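PDB 4FO5: thioredoxin-like protein, which is of unknown function but has a thioredoxin-like fold and is assigned to the AhpC/TSA family, whose members are typically thiol-dependent oxidoreductases. Local coordinates for residues F27-Q30 and L31-T35; A42-A45 and E46-A49; A55-V58 and N59-G62. All coordinates share one frame; numbering follows the deposited sequence. Where two conformers were deposited one is given.

Interaction 1 of 3, residues F27-Q30 and L31-T35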
loop_
_atom_site.group_PDB
_atom_site.type_symbol
_atom_site.label_atom_id
_atom_site.label_comp_id
_atom_site.label_asym_id
_atom_site.label_seq_id
_atom_site.Cartn_x
_atom_site.Cartn_y
_atom_site.Cartn_z
ATOM N N PHE A 27 -0.216 -10.628 -4.534
ATOM C CA PHE A 27 -1.468 -9.874 -4.660
ATOM C C PHE A 27 -2.523 -10.855 -5.137
ATOM O O PHE A 27 -3.636 -10.875 -4.612
ATOM C CB PHE A 27 -1.341 -8.657 -5.610
ATOM C CG PHE A 27 -0.351 -7.585 -5.202
ATOM C CD1 PHE A 27 -0.369 -7.047 -3.916
ATOM C CD2 PHE A 27 0.575 -7.086 -6.117
ATOM C CE1 PHE A 27 0.536 -6.045 -3.543
ATOM C CE2 PHE A 27 1.498 -6.110 -5.740
ATOM C CZ PHE A 27 1.458 -5.582 -4.460
ATOM N N HIS A 28 -2.131 -11.740 -6.069
ATOM C CA HIS A 28 -3.027 -12.756 -6.602
ATOM C C HIS A 28 -3.357 -13.790 -5.520
ATOM O O HIS A 28 -2.497 -14.167 -4.720
ATOM C CB HIS A 28 -2.472 -13.407 -7.887
ATOM C CG HIS A 28 -1.346 -14.380 -7.691
ATOM N ND1 HIS A 28 -0.039 -14.052 -8.031
ATOM C CD2 HIS A 28 -1.377 -15.677 -7.288
ATOM C CE1 HIS A 28 0.678 -15.145 -7.795
ATOM N NE2 HIS A 28 -0.081 -16.140 -7.330
ATOM N N ASN A 29 -4.625 -14.197 -5.472
ATOM C CA ASN A 29 -5.136 -15.164 -4.504
ATOM C C ASN A 29 -6.424 -15.763 -5.037
ATOM O O ASN A 29 -7.005 -15.224 -5.981
ATOM C CB ASN A 29 -5.341 -14.496 -3.121
ATOM C CG ASN A 29 -6.373 -13.389 -3.101
ATOM O OD1 ASN A 29 -7.567 -13.618 -2.878
ATOM N ND2 ASN A 29 -5.934 -12.166 -3.315
ATOM N N GLN A 30 -6.850 -16.895 -4.461
ATOM C CA GLN A 30 -8.068 -17.607 -4.851
ATOM C C GLN A 30 -9.187 -17.397 -3.816
ATOM O O GLN A 30 -10.093 -18.233 -3.711
ATOM C CB GLN A 30 -7.770 -19.116 -5.046
ATOM C CG GLN A 30 -7.109 -19.461 -6.387
ATOM C CD GLN A 30 -7.756 -18.757 -7.563
ATOM O OE1 GLN A 30 -7.126 -17.939 -8.251
ATOM N NE2 GLN A 30 -9.036 -19.046 -7.810
ATOM N N LEU A 31 -9.149 -16.266 -3.089
ATOM C CA LEU A 31 -10.115 -15.971 -2.034
ATOM C C LEU A 31 -10.906 -14.676 -2.256
ATOM O O LEU A 31 -11.664 -14.274 -1.368
ATOM C CB LEU A 31 -9.363 -15.880 -0.696
ATOM C CG LEU A 31 -8.814 -17.198 -0.150
ATOM C CD1 LEU A 31 -7.527 -16.965 0.613
ATOM C CD2 LEU A 31 -9.847 -17.914 0.710
ATOM N N GLY A 32 -10.719 -14.028 -3.405
ATOM C CA GLY A 32 -11.397 -12.775 -3.710
ATOM C C GLY A 32 -10.937 -11.599 -2.869
ATOM O O GLY A 32 -11.581 -10.545 -2.874
ATOM N N ARG A 33 -9.807 -11.760 -2.156
ATOM C CA ARG A 33 -9.223 -10.733 -1.293
ATOM C C ARG A 33 -8.546 -9.622 -2.126
ATOM O O ARG A 33 -7.816 -9.899 -3.091
ATOM C CB ARG A 33 -8.210 -11.370 -0.316
ATOM C CG ARG A 33 -7.790 -10.463 0.845
ATOM C CD ARG A 33 -6.479 -10.895 1.479
ATOM N NE ARG A 33 -5.335 -10.612 0.604
ATOM C CZ ARG A 33 -4.617 -11.543 -0.019
ATOM N NH1 ARG A 33 -4.896 -12.832 0.148
ATOM N NH2 ARG A 33 -3.608 -11.193 -0.808
ATOM N N TYR A 34 -8.806 -8.366 -1.750
ATOM C CA TYR A 34 -8.206 -7.198 -2.386
ATOM C C TYR A 34 -7.012 -6.734 -1.549
ATOM O O TYR A 34 -6.911 -7.101 -0.379
ATOM C CB TYR A 34 -9.240 -6.056 -2.568
ATOM C CG TYR A 34 -10.248 -6.246 -3.688
ATOM C CD1 TYR A 34 -10.408 -7.483 -4.317
ATOM C CD2 TYR A 34 -11.057 -5.198 -4.106
ATOM C CE1 TYR A 34 -11.353 -7.666 -5.328
ATOM C CE2 TYR A 34 -12.025 -5.376 -5.095
ATOM C CZ TYR A 34 -12.168 -6.610 -5.706
ATOM O OH TYR A 34 -13.108 -6.771 -6.698
ATOM N N THR A 35 -6.062 -6.018 -2.169
ATOM C CA THR A 35 -4.907 -5.469 -1.455
ATOM C C THR A 35 -4.886 -3.939 -1.632
ATOM O O THR A 35 -4.986 -3.423 -2.753
ATOM C CB THR A 35 -3.559 -6.088 -1.913
ATOM O OG1 THR A 35 -3.649 -7.497 -1.881
ATOM C CG2 THR A 35 -2.385 -5.687 -1.017
HETATM O O HOH W 1 -4.718 -8.456 -4.075
HETATM O O HOH W 2 -9.714 -15.028 -5.942
#
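Asn-29 and Arg-33 face each other across a tight reversal of the chain, and the side-chain amide of Asn-29 does most of the hydrogen bonding. Asn-29 OD1 accepts twice, each time on a lone pair in the carbonyl plane: from Leu-31 N at 3.1 Å, which makes an Asx turn, and from Arg-33 N at 3.0 Å. Asn-29 ND2 then donates almost straight to Arg-33 O (3.0 Å, 175° at the hydrogen) and, with a more bent bond, to Phe-27 O at 2.9 Å. With CG lodged between the backbone N and the carbonyl carbon (chi1 63°), the amide reaches inward, and four bonds fix its rotation.

Contact over a face adds to this: the chain of Arg-33 bends at its third torsion and brings its guanidinium alongside the amide, the two planes 31° apart, with Asn-29 ND2 over one face of the guanidinium, toward its rim.

Water bridges the two arms as well: one molecule links Phe-27 O with Thr-35 OG1, another accepts from Gly-32 N and donates to Asn-29 O. The apolar share is small, Thr-35 CG2 lying 3.8 Å from Phe-27 CD1 at the ring edge.

The turn leads into strand 34-40, where Tyr-34 pairs through its backbone with Lys-65 and Ala-67, at the start of strand 66-72, and Thr-35 with Ile-120 of strand 117-120; Phe-27 packs on Ile-120 and Ile-16.

Interaction 2 of 3, residues A42-A45 and E46-A49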
loop_
_atom_site.group_PDB
_atom_site.type_symbol
_atom_site.label_atom_id
_atom_site.label_comp_id
_atom_site.label_asym_id
_atom_site.label_seq_id
_atom_site.Cartn_x
_atom_site.Cartn_y
_atom_site.Cartn_z
ATOM N N ALA A 42 8.024 8.817 6.769
ATOM C CA ALA A 42 7.927 9.757 7.890
ATOM C C ALA A 42 8.313 11.187 7.453
ATOM O O ALA A 42 7.730 12.142 7.960
ATOM C CB ALA A 42 8.813 9.299 9.041
ATOM N N TYR A 43 9.233 11.323 6.455
ATOM C CA TYR A 43 9.670 12.620 5.915
ATOM C C TYR A 43 8.586 13.296 5.019
ATOM O O TYR A 43 8.781 14.434 4.601
ATOM C CB TYR A 43 11.015 12.507 5.159
ATOM C CG TYR A 43 11.000 11.686 3.884
ATOM C CD1 TYR A 43 10.444 12.193 2.711
ATOM C CD2 TYR A 43 11.663 10.462 3.813
ATOM C CE1 TYR A 43 10.490 11.476 1.516
ATOM C CE2 TYR A 43 11.712 9.732 2.625
ATOM C CZ TYR A 43 11.113 10.238 1.480
ATOM O OH TYR A 43 11.139 9.516 0.305
ATOM N N ASP A 44 7.482 12.596 4.695
ATOM C CA ASP A 44 6.376 13.182 3.920
ATOM C C ASP A 44 5.162 13.149 4.827
ATOM O O ASP A 44 4.517 12.106 4.997
ATOM C CB ASP A 44 6.144 12.461 2.584
ATOM C CG ASP A 44 5.136 13.152 1.676
ATOM O OD1 ASP A 44 3.921 13.088 1.972
ATOM O OD2 ASP A 44 5.553 13.707 0.643
ATOM N N ALA A 45 4.917 14.283 5.488
ATOM C CA ALA A 45 3.863 14.475 6.490
ATOM C C ALA A 45 2.500 14.007 5.992
ATOM O O ALA A 45 1.818 13.275 6.708
ATOM C CB ALA A 45 3.800 15.943 6.900
ATOM N N GLU A 46 2.140 14.380 4.751
ATOM C CA GLU A 46 0.870 14.033 4.111
ATOM C C GLU A 46 0.717 12.520 3.937
ATOM O O GLU A 46 -0.350 11.988 4.248
ATOM C CB GLU A 46 0.726 14.747 2.758
ATOM C CG GLU A 46 0.682 16.278 2.852
ATOM C CD GLU A 46 1.991 17.038 3.000
ATOM O OE1 GLU A 46 3.062 16.390 3.052
ATOM O OE2 GLU A 46 1.944 18.289 3.091
ATOM N N SER A 47 1.766 11.822 3.441
ATOM C CA SER A 47 1.719 10.364 3.242
ATOM C C SER A 47 1.553 9.674 4.596
ATOM O O SER A 47 0.778 8.734 4.734
ATOM C CB SER A 47 2.990 9.877 2.536
ATOM O OG SER A 47 4.135 9.914 3.383
ATOM N N ARG A 48 2.244 10.185 5.613
ATOM C CA ARG A 48 2.155 9.636 6.958
ATOM C C ARG A 48 0.731 9.751 7.502
ATOM O O ARG A 48 0.227 8.782 8.056
ATOM C CB ARG A 48 3.155 10.336 7.874
ATOM C CG ARG A 48 3.292 9.633 9.207
ATOM C CD ARG A 48 4.216 10.369 10.117
ATOM N NE ARG A 48 4.046 9.931 11.496
ATOM C CZ ARG A 48 4.778 10.367 12.515
ATOM N NH1 ARG A 48 5.740 11.259 12.315
ATOM N NH2 ARG A 48 4.562 9.906 13.739
ATOM N N ALA A 49 0.066 10.912 7.341
ATOM C CA ALA A 49 -1.315 11.060 7.834
ATOM C C ALA A 49 -2.287 10.183 7.033
ATOM O O ALA A 49 -3.176 9.599 7.632
ATOM C CB ALA A 49 -1.758 12.515 7.784
#
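Asp-44 and Ser-47 grip each other twice at the start of helix 45-58. Asp-44 is the N-cap: with CG trans to its own backbone nitrogen (chi1 -172°), the carboxylate swings round so that Asp-44 OD1 accepts from Ser-47 N at 2.9 Å through its anti lone pair. In return Ser-47 OG donates to Asp-44 O at 2.7 Å, and the same carbonyl takes Arg-48 N at 3.0 Å, the first turn of the helix closing on it. Ser-47 OG also accepts from Ala-41 N, which ties the loop to this buried hydroxyl.

The other flank is looser and faces solvent. Glu-46 folds back at chi2 (80°) until Glu-46 OE1 stands 3.6 Å from Asp-44 OD1, an approach of like charges that the nearby helix N terminus may ease. Ala-45 is exposed there too.

By sequence, Asp-44 to Ser-47 appear to occupy the place of the CXXC motif of thioredoxins, here without cysteine. The extended Arg-48 runs from the cap to helix 77-87, where its NE forms a salt bridge with Asp-87. The cap touches strand 34-40, through Trp-40, and helix 77-87, against which Ala-42 and Arg-48 pack; Phe-115, from a loop, touches Asp-44 and Ser-47.

Interaction 3 of 3, residues A55-V58 and N59-G62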
loop_
_atom_site.group_PDB
_atom_site.type_symbol
_atom_site.label_atom_id
_atom_site.label_comp_id
_atom_site.label_asym_id
_atom_site.label_seq_id
_atom_site.Cartn_x
_atom_site.Cartn_y
_atom_site.Cartn_z
ATOM N N ALA A 55 -5.046 2.755 7.278
ATOM C CA ALA A 55 -4.906 1.587 8.171
ATOM C C ALA A 55 -6.115 1.467 9.111
ATOM O O ALA A 55 -6.629 0.362 9.277
ATOM C CB ALA A 55 -3.612 1.661 8.969
ATOM N N ASN A 56 -6.615 2.597 9.668
ATOM C CA ASN A 56 -7.774 2.512 10.555
ATOM C C ASN A 56 -9.059 2.184 9.755
ATOM O O ASN A 56 -9.928 1.501 10.289
ATOM C CB ASN A 56 -7.909 3.764 11.420
ATOM C CG ASN A 56 -6.873 3.758 12.528
ATOM O OD1 ASN A 56 -7.034 3.109 13.569
ATOM N ND2 ASN A 56 -5.732 4.359 12.281
ATOM N N GLU A 57 -9.158 2.587 8.482
ATOM C CA GLU A 57 -10.316 2.234 7.672
ATOM C C GLU A 57 -10.351 0.726 7.370
ATOM O O GLU A 57 -11.425 0.144 7.367
ATOM C CB GLU A 57 -10.309 3.025 6.362
ATOM C CG GLU A 57 -11.680 3.158 5.729
ATOM C CD GLU A 57 -12.684 4.033 6.463
ATOM O OE1 GLU A 57 -12.285 4.857 7.321
ATOM O OE2 GLU A 57 -13.894 3.847 6.213
ATOM N N VAL A 58 -9.178 0.115 7.103
ATOM C CA VAL A 58 -9.024 -1.310 6.768
ATOM C C VAL A 58 -9.436 -2.154 7.966
ATOM O O VAL A 58 -10.059 -3.197 7.769
ATOM C CB VAL A 58 -7.602 -1.664 6.241
ATOM C CG1 VAL A 58 -7.415 -3.177 6.064
ATOM C CG2 VAL A 58 -7.322 -0.955 4.924
ATOM N N ASN A 59 -9.194 -1.656 9.205
ATOM C CA ASN A 59 -9.586 -2.333 10.450
ATOM C C ASN A 59 -11.111 -2.519 10.561
ATOM O O ASN A 59 -11.549 -3.321 11.389
ATOM C CB ASN A 59 -9.046 -1.597 11.700
ATOM C CG ASN A 59 -7.577 -1.858 11.979
ATOM O OD1 ASN A 59 -7.031 -2.931 11.689
ATOM N ND2 ASN A 59 -6.903 -0.885 12.568
ATOM N N LYS A 60 -11.914 -1.791 9.748
ATOM C CA LYS A 60 -13.385 -1.933 9.760
ATOM C C LYS A 60 -13.815 -3.213 9.031
ATOM O O LYS A 60 -14.944 -3.659 9.215
ATOM C CB LYS A 60 -14.091 -0.721 9.105
ATOM C CG LYS A 60 -13.962 0.597 9.855
ATOM C CD LYS A 60 -14.673 1.709 9.092
ATOM C CE LYS A 60 -14.256 3.078 9.563
ATOM N NZ LYS A 60 -14.943 4.158 8.805
ATOM N N PHE A 61 -12.929 -3.774 8.182
ATOM C CA PHE A 61 -13.184 -4.983 7.387
ATOM C C PHE A 61 -12.365 -6.193 7.870
ATOM O O PHE A 61 -11.330 -6.035 8.517
ATOM C CB PHE A 61 -12.867 -4.707 5.899
ATOM C CG PHE A 61 -13.725 -3.633 5.274
ATOM C CD1 PHE A 61 -14.942 -3.949 4.683
ATOM C CD2 PHE A 61 -13.328 -2.301 5.297
ATOM C CE1 PHE A 61 -15.760 -2.947 4.149
ATOM C CE2 PHE A 61 -14.142 -1.301 4.754
ATOM C CZ PHE A 61 -15.354 -1.631 4.191
ATOM N N GLY A 62 -12.818 -7.383 7.514
ATOM C CA GLY A 62 -12.127 -8.621 7.843
ATOM C C GLY A 62 -10.902 -8.893 6.976
ATOM O O GLY A 62 -10.784 -8.361 5.864
#
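Asn-59 is the first residue beyond helix 45-58, and Asn-59 N closes the last turn on Ala-55 O with a rather long bond of 3.3 Å. Its side chain folds back along the helix end: Asn-59 CB rests 3.5 Å from Asn-56 O, and Asn-59 ND2 comes to 3.5 Å from Ala-55 O, the carbonyl that the backbone of the same residue already uses.

Lys-60 follows, and with it the hydrogen-bonding step shortens from four residues to three. Lys-60 N reaches Glu-57 O at 3.1 Å from well above the carbonyl plane, as the chain begins to turn away from the helical path. The side chain, extended beyond CG, runs across the carboxylate of Glu-57 and sets Lys-60 NZ 2.8 Å from Glu-57 OE2 in a salt bridge, approaching from above the carboxylate plane. Glu-57 bends at chi2 (69°) to bring its carboxylate to this meeting. Its OE2 has a second partner in Thr-137 OG1, so one oxygen joins the lysine to helix 133-140.

Phe-61 completes a type I beta turn that starts at Val-58, where Val-58 O accepts from Phe-61 N at 3.0 Å. The ring turns its edge to the helix end, with Phe-61 CD2 3.7 Å from Glu-57 O.

The Phe-61 ring packs on Thr-137 and Leu-140 of helix 133-140 and on Ile-66 of strand 66-72. Val-58 meets Leu-136 on the same helix and Ile-66 and Met-68 on the same strand, while Ala-55 also touches Met-68.

From the N terminus, interaction 1 closes the turn that delivers the chain into strand 34-40. Interaction 2 then closes the loop at the far end of that strand and begins helix 45-58, and interaction 3 ends the same helix and turns the chain toward strand 66-72. The three lie in series, none nested in or crossing another. They sit at three points of a beta-alpha-beta crossover between neighbouring parallel strands: the entry to strand 34-40 and the two ends of helix 45-58. Interactions 1 and 2 sit on opposite sides of the chain's centre, their centres about 28 Å apart, whereas 55-62 comes back to within about 6 Å of 27-35 between nearest atoms, without touching.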